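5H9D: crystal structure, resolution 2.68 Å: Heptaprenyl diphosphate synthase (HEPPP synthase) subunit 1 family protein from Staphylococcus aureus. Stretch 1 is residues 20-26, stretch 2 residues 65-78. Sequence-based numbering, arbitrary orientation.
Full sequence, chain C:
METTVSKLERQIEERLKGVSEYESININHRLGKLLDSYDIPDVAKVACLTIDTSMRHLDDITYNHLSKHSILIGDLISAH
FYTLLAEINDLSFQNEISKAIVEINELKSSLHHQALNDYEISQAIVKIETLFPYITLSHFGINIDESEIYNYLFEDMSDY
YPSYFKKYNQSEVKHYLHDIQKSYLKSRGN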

ATOM      1  N   SER C  20       7.430 -14.603  10.788  1.00 88.49           N
ATOM      2  CA  SER C  20       7.160 -15.649  11.770  1.00 91.73           C
ATOM      3  C   SER C  20       6.110 -16.658  11.290  1.00 93.18           C
ATOM      4  O   SER C  20       6.463 -17.620  10.602  1.00 93.27           O
ATOM      5  N   GLU C  21       4.836 -16.446  11.625  1.00 94.30           N
ATOM      6  CA  GLU C  21       3.797 -17.394  11.205  1.00 96.88           C
ATOM      7  C   GLU C  21       2.646 -16.830  10.364  1.00 96.55           C
ATOM      8  O   GLU C  21       1.826 -16.055  10.864  1.00 96.58           O
ATOM      9  N   TYR C  22       2.565 -17.250   9.101  1.00 95.64           N
ATOM     10  CA  TYR C  22       1.495 -16.794   8.215  1.00 94.88           C
ATOM     11  C   TYR C  22       0.403 -17.843   7.975  1.00 94.79           C
ATOM     12  O   TYR C  22       0.691 -19.020   7.740  1.00 95.54           O
ATOM     13  N   GLU C  23      -0.851 -17.396   8.018  1.00 93.57           N
ATOM     14  CA  GLU C  23      -2.025 -18.263   7.866  1.00 92.45           C
ATOM     15  C   GLU C  23      -2.056 -19.411   6.834  1.00 91.00           C
ATOM     16  O   GLU C  23      -1.694 -20.543   7.184  1.00 92.37           O
ATOM     17  N   SER C  24      -2.471 -19.156   5.586  1.00 88.10           N
ATOM     18  CA  SER C  24      -2.587 -20.255   4.602  1.00 85.47           C
ATOM     19  C   SER C  24      -2.139 -20.029   3.154  1.00 83.07           C
ATOM     20  O   SER C  24      -1.042 -20.421   2.762  1.00 83.48           O
ATOM     21  N   ILE C  25      -3.038 -19.457   2.356  1.00 80.31           N
ATOM     22  CA  ILE C  25      -2.825 -19.155   0.933  1.00 78.06           C
ATOM     23  C   ILE C  25      -3.136 -20.276  -0.078  1.00 78.99           C
ATOM     24  O   ILE C  25      -2.215 -20.962  -0.513  1.00 79.73           O
ATOM     25  N   ASN C  26      -4.405 -20.460  -0.467  1.00 78.61           N
ATOM     26  CA  ASN C  26      -4.750 -21.471  -1.478  1.00 77.77           C
ATOM     27  C   ASN C  26      -4.322 -20.895  -2.827  1.00 78.26           C
ATOM     28  O   ASN C  26      -4.586 -19.738  -3.115  1.00 76.72           O
ATOM     29  N   HIS C  65     -12.614 -16.127   8.425  1.00 81.32           N
ATOM     30  CA  HIS C  65     -12.269 -15.407   9.652  1.00 82.24           C
ATOM     31  C   HIS C  65     -10.778 -15.371   9.969  1.00 81.24           C
ATOM     32  O   HIS C  65     -10.393 -15.374  11.129  1.00 79.64           O
ATOM     33  N   LEU C  66      -9.940 -15.343   8.940  1.00 80.92           N
ATOM     34  CA  LEU C  66      -8.508 -15.267   9.156  1.00 80.36           C
ATOM     35  C   LEU C  66      -8.223 -13.927   9.856  1.00 80.41           C
ATOM     36  O   LEU C  66      -8.965 -12.948   9.686  1.00 80.88           O
ATOM     37  N   SER C  67      -7.160 -13.883  10.655  1.00 79.84           N
ATOM     38  CA  SER C  67      -6.798 -12.659  11.368  1.00 78.50           C
ATOM     39  C   SER C  67      -6.577 -11.517  10.399  1.00 76.75           C
ATOM     40  O   SER C  67      -6.452 -11.717   9.196  1.00 77.91           O
ATOM     41  N   LYS C  68      -6.512 -10.312  10.935  1.00 74.85           N
ATOM     42  CA  LYS C  68      -6.296  -9.131  10.116  1.00 72.10           C
ATOM     43  C   LYS C  68      -4.899  -9.110   9.490  1.00 71.28           C
ATOM     44  O   LYS C  68      -4.745  -8.756   8.327  1.00 71.74           O
ATOM     45  N   HIS C  69      -3.888  -9.500  10.262  1.00 70.37           N
ATOM     46  CA  HIS C  69      -2.516  -9.543   9.786  1.00 68.42           C
ATOM     47  C   HIS C  69      -2.451 -10.359   8.503  1.00 65.64           C
ATOM     48  O   HIS C  69      -1.477 -10.297   7.765  1.00 64.71           O
ATOM     49  N   SER C  70      -3.494 -11.120   8.233  1.00 62.81           N
ATOM     50  CA  SER C  70      -3.537 -11.904   7.007  1.00 61.47           C
ATOM     51  C   SER C  70      -3.630 -10.994   5.760  1.00 59.58           C
ATOM     52  O   SER C  70      -3.188 -11.365   4.661  1.00 58.05           O
ATOM     53  N   ILE C  71      -4.220  -9.812   5.961  1.00 56.97           N
ATOM     54  CA  ILE C  71      -4.390  -8.797   4.934  1.00 53.92           C
ATOM     55  C   ILE C  71      -3.019  -8.368   4.380  1.00 54.07           C
ATOM     56  O   ILE C  71      -2.858  -8.206   3.162  1.00 53.26           O
ATOM     57  N   LEU C  72      -2.030  -8.187   5.266  1.00 51.73           N
ATOM     58  CA  LEU C  72      -0.698  -7.775   4.826  1.00 50.19           C
ATOM     59  C   LEU C  72      -0.100  -8.786   3.878  1.00 51.86           C
ATOM     60  O   LEU C  72       0.575  -8.434   2.914  1.00 52.00           O
ATOM     61  N   ILE C  73      -0.360 -10.055   4.161  1.00 54.20           N
ATOM     62  CA  ILE C  73       0.113 -11.153   3.342  1.00 55.93           C
ATOM     63  C   ILE C  73      -0.516 -10.998   1.971  1.00 57.70           C
ATOM     64  O   ILE C  73       0.175 -11.001   0.956  1.00 60.10           O
ATOM     65  N   GLY C  74      -1.835 -10.847   1.954  1.00 57.68           N
ATOM     66  CA  GLY C  74      -2.544 -10.712   0.699  1.00 58.21           C
ATOM     67  C   GLY C  74      -2.041  -9.556  -0.116  1.00 59.70           C
ATOM     68  O   GLY C  74      -2.047  -9.615  -1.337  1.00 61.63           O
ATOM     69  N   ASP C  75      -1.610  -8.501   0.565  1.00 59.93           N
ATOM     70  CA  ASP C  75      -1.098  -7.315  -0.096  1.00 60.99           C
ATOM     71  C   ASP C  75       0.356  -7.433  -0.554  1.00 61.32           C
ATOM     72  O   ASP C  75       0.782  -6.770  -1.506  1.00 60.82           O
ATOM     73  N   LEU C  76       1.127  -8.274   0.121  1.00 61.18           N
ATOM     74  CA  LEU C  76       2.512  -8.484  -0.278  1.00 61.15           C
ATOM     75  C   LEU C  76       2.477  -9.233  -1.611  1.00 60.32           C
ATOM     76  O   LEU C  76       3.197  -8.908  -2.549  1.00 59.17           O
ATOM     77  N   ILE C  77       1.629 -10.252  -1.665  1.00 60.26           N
ATOM     78  CA  ILE C  77       1.466 -11.069  -2.849  1.00 61.38           C
ATOM     79  C   ILE C  77       0.994 -10.163  -3.977  1.00 62.28           C
ATOM     80  O   ILE C  77       1.327 -10.337  -5.162  1.00 62.56           O
ATOM     81  N   SER C  78       0.243  -9.148  -3.588  1.00 62.37           N
ATOM     82  CA  SER C  78      -0.283  -8.214  -4.558  1.00 60.65           C
ATOM     83  C   SER C  78       0.827  -7.317  -5.060  1.00 58.08           C
ATOM     84  O   SER C  78       0.925  -7.063  -6.252  1.00 57.45           O
TER

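The apolar centre of the contact is built around Ile 25, whose CA-to-CB bond points toward the helix of stretch 2. With chi1 in m and chi2 in t (-52° and 177°), the side chain is extended and CD1 is its contacting tip: Ile 25 CD1 lies 3.8 Å from Ile 77 CD1 and 3.9 Å from Ile 73 CG2. Both helical isoleucines also point toward stretch 1. They are four residues apart, so roughly one helical turn brings them to the same side, and the Ile 25 methyl reaches both. Ile 77 is m, t and so presents an extended CD1, whereas Ile 73 is m, m. Ile 73 CD1 meets Tyr 22 instead, at 3.9 Å from Tyr 22 CB. That contact is made at the base of the tyrosine: its CA-to-CB bond runs sideways, and with chi1 at 53° (p) the end of the side chain leads away. Gly 74 contributes no contact.

Outward from this cluster the contact becomes polar. The CA-to-CB bond of His 69 runs sideways, but at chi1 125°, between wells, the ring end comes nearer stretch 1. His 69 NE2 donates a weak hydrogen bond to Glu 21 O, 3.4 Å away with an N-H...O angle of 138°, while Tyr 22 CA sits at the ring edge.

Glu 23 points toward stretch 2 (chi1 t, -153°), and its carboxylate reaches Leu 66, Ser 67 and Ser 70. Glu 23 OE1 accepts a hydrogen bond from Ser 67 N (3.2 Å, 141°). Glu 23 OE1 also comes close to Leu 66 CB, at 3.0 Å, a short approach for an oxygen and a carbon; Leu 66 points toward stretch 1 as an m, t rotamer. Glu 23 OE1 lies 3.2 Å from Ser 70 OG, a close contact; within stretch 2, Ser 70 OG donates to Ser 67 O (2.6 Å) and accepts from Ser 67 OG (3.0 Å), tying together the ends of the type I turn.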

ATOM      1  CB  SER C  20       6.732 -15.026  13.107  1.00 93.10           C
ATOM      2  OG  SER C  20       5.601 -14.177  12.965  1.00 95.61           O
ATOM      3  CB  GLU C  21       3.189 -18.096  12.427  1.00 99.36           C
ATOM      4  CG  GLU C  21       4.181 -18.462  13.521  1.00102.49           C
ATOM      5  CD  GLU C  21       3.954 -17.642  14.785  1.00105.18           C
ATOM      6  OE1 GLU C  21       2.865 -17.790  15.407  1.00104.49           O
ATOM      7  OE2 GLU C  21       4.860 -16.846  15.144  1.00104.42           O
ATOM      8  CB  TYR C  22       2.080 -16.311   6.888  1.00 95.13           C
ATOM      9  CG  TYR C  22       3.002 -17.268   6.171  1.00 95.29           C
ATOM     10  CD1 TYR C  22       2.500 -18.319   5.407  1.00 95.58           C
ATOM     11  CD2 TYR C  22       4.380 -17.062   6.182  1.00 95.89           C
ATOM     12  CE1 TYR C  22       3.354 -19.133   4.657  1.00 96.21           C
ATOM     13  CE2 TYR C  22       5.241 -17.869   5.442  1.00 96.47           C
ATOM     14  CZ  TYR C  22       4.722 -18.897   4.678  1.00 96.52           C
ATOM     15  OH  TYR C  22       5.575 -19.659   3.913  1.00 96.86           O
ATOM     16  CB  GLU C  23      -3.289 -17.404   7.706  1.00 93.63           C
ATOM     17  CG  GLU C  23      -4.578 -18.090   8.186  1.00 94.81           C
ATOM     18  CD  GLU C  23      -5.106 -17.525   9.504  1.00 96.32           C
ATOM     19  OE1 GLU C  23      -5.490 -16.338   9.523  1.00 98.20           O
ATOM     20  OE2 GLU C  23      -5.140 -18.260  10.517  1.00 95.62           O
ATOM     21  CB  SER C  24      -4.041 -20.743   4.549  1.00 86.70           C
ATOM     22  OG  SER C  24      -4.678 -20.703   5.814  1.00 87.85           O
ATOM     23  CB  ILE C  25      -1.370 -18.699   0.631  1.00 75.12           C
ATOM     24  CG1 ILE C  25      -0.951 -17.558   1.547  1.00 73.43           C
ATOM     25  CG2 ILE C  25      -1.278 -18.206  -0.799  1.00 74.04           C
ATOM     26  CD1 ILE C  25       0.467 -17.121   1.349  1.00 70.55           C
ATOM     27  CB  ASN C  26      -6.254 -21.727  -1.539  1.00 77.18           C
ATOM     28  CG  ASN C  26      -6.833 -22.168  -0.214  1.00 78.78           C
ATOM     29  OD1 ASN C  26      -6.109 -22.521   0.723  1.00 79.66           O
ATOM     30  ND2 ASN C  26      -8.160 -22.163  -0.132  1.00 78.63           N
ATOM     31  CB  HIS C  65     -13.014 -15.983  10.856  1.00 84.30           C
ATOM     32  CG  HIS C  65     -14.452 -15.585  10.924  1.00 84.81           C
ATOM     33  ND1 HIS C  65     -15.374 -15.960   9.970  1.00 84.96           N
ATOM     34  CD2 HIS C  65     -15.131 -14.852  11.837  1.00 84.81           C
ATOM     35  CE1 HIS C  65     -16.560 -15.477  10.293  1.00 84.24           C
ATOM     36  NE2 HIS C  65     -16.441 -14.800  11.421  1.00 85.14           N
ATOM     37  CB  LEU C  66      -7.778 -15.325   7.818  1.00 80.00           C
ATOM     38  CG  LEU C  66      -8.252 -16.427   6.865  1.00 81.09           C
ATOM     39  CD1 LEU C  66      -7.476 -16.329   5.553  1.00 81.68           C
ATOM     40  CD2 LEU C  66      -8.065 -17.799   7.496  1.00 80.71           C
ATOM     41  CB  SER C  67      -5.521 -12.865  12.186  1.00 79.54           C
ATOM     42  OG  SER C  67      -4.430 -13.188  11.342  1.00 80.14           O
ATOM     43  CB  LYS C  68      -6.533  -7.898  10.973  1.00 71.97           C
ATOM     44  CG  LYS C  68      -8.006  -7.647  11.287  1.00 72.42           C
ATOM     45  CD  LYS C  68      -8.810  -8.916  11.529  1.00 70.91           C
ATOM     46  CE  LYS C  68     -10.254  -8.571  11.860  1.00 71.85           C
ATOM     47  NZ  LYS C  68     -10.316  -7.704  13.080  1.00 70.78           N
ATOM     48  CB  HIS C  69      -1.609 -10.148  10.870  1.00 73.62           C
ATOM     49  CG  HIS C  69      -0.790 -11.331  10.419  1.00 75.57           C
ATOM     50  ND1 HIS C  69       0.342 -11.209   9.641  1.00 74.94           N
ATOM     51  CD2 HIS C  69      -0.961 -12.660  10.627  1.00 75.70           C
ATOM     52  CE1 HIS C  69       0.829 -12.407   9.383  1.00 75.68           C
ATOM     53  NE2 HIS C  69       0.056 -13.305   9.969  1.00 76.69           N
ATOM     54  CB  SER C  70      -4.733 -12.838   7.073  1.00 63.01           C
ATOM     55  OG  SER C  70      -4.742 -13.484   8.328  1.00 63.55           O
ATOM     56  CB  ILE C  71      -5.116  -7.535   5.520  1.00 53.95           C
ATOM     57  CG1 ILE C  71      -6.465  -7.930   6.138  1.00 52.37           C
ATOM     58  CG2 ILE C  71      -5.340  -6.472   4.430  1.00 51.88           C
ATOM     59  CD1 ILE C  71      -7.252  -6.744   6.729  1.00 48.74           C
ATOM     60  CB  LEU C  72       0.219  -7.559   6.017  1.00 47.47           C
ATOM     61  CG  LEU C  72      -0.399  -6.516   6.957  1.00 48.56           C
ATOM     62  CD1 LEU C  72       0.356  -6.489   8.256  1.00 48.36           C
ATOM     63  CD2 LEU C  72      -0.463  -5.139   6.294  1.00 44.51           C
ATOM     64  CB  ILE C  73      -0.349 -12.489   3.916  1.00 56.23           C
ATOM     65  CG1 ILE C  73       0.029 -12.577   5.388  1.00 56.30           C
ATOM     66  CG2 ILE C  73       0.281 -13.617   3.156  1.00 55.40           C
ATOM     67  CD1 ILE C  73       1.510 -12.704   5.632  1.00 58.41           C
ATOM     68  CB  ASP C  75      -1.278  -6.119   0.821  1.00 63.68           C
ATOM     69  CG  ASP C  75      -2.720  -5.622   0.852  1.00 66.81           C
ATOM     70  OD1 ASP C  75      -3.281  -5.314  -0.233  1.00 68.55           O
ATOM     71  OD2 ASP C  75      -3.288  -5.534   1.960  1.00 68.12           O
ATOM     72  CB  LEU C  76       3.249  -9.345   0.762  1.00 61.64           C
ATOM     73  CG  LEU C  76       4.660  -9.793   0.362  1.00 58.66           C
ATOM     74  CD1 LEU C  76       5.573  -8.638   0.349  1.00 55.07           C
ATOM     75  CD2 LEU C  76       5.131 -10.828   1.322  1.00 59.50           C
ATOM     76  CB  ILE C  77       0.450 -12.186  -2.569  1.00 61.38           C
ATOM     77  CG1 ILE C  77       0.959 -13.014  -1.381  1.00 62.94           C
ATOM     78  CG2 ILE C  77       0.279 -13.073  -3.790  1.00 60.54           C
ATOM     79  CD1 ILE C  77       0.044 -14.150  -0.942  1.00 64.80           C
ATOM     80  CB  SER C  78      -1.403  -7.409  -3.926  1.00 60.59           C
ATOM     81  OG  SER C  78      -2.007  -6.622  -4.911  1.00 63.72           O
TER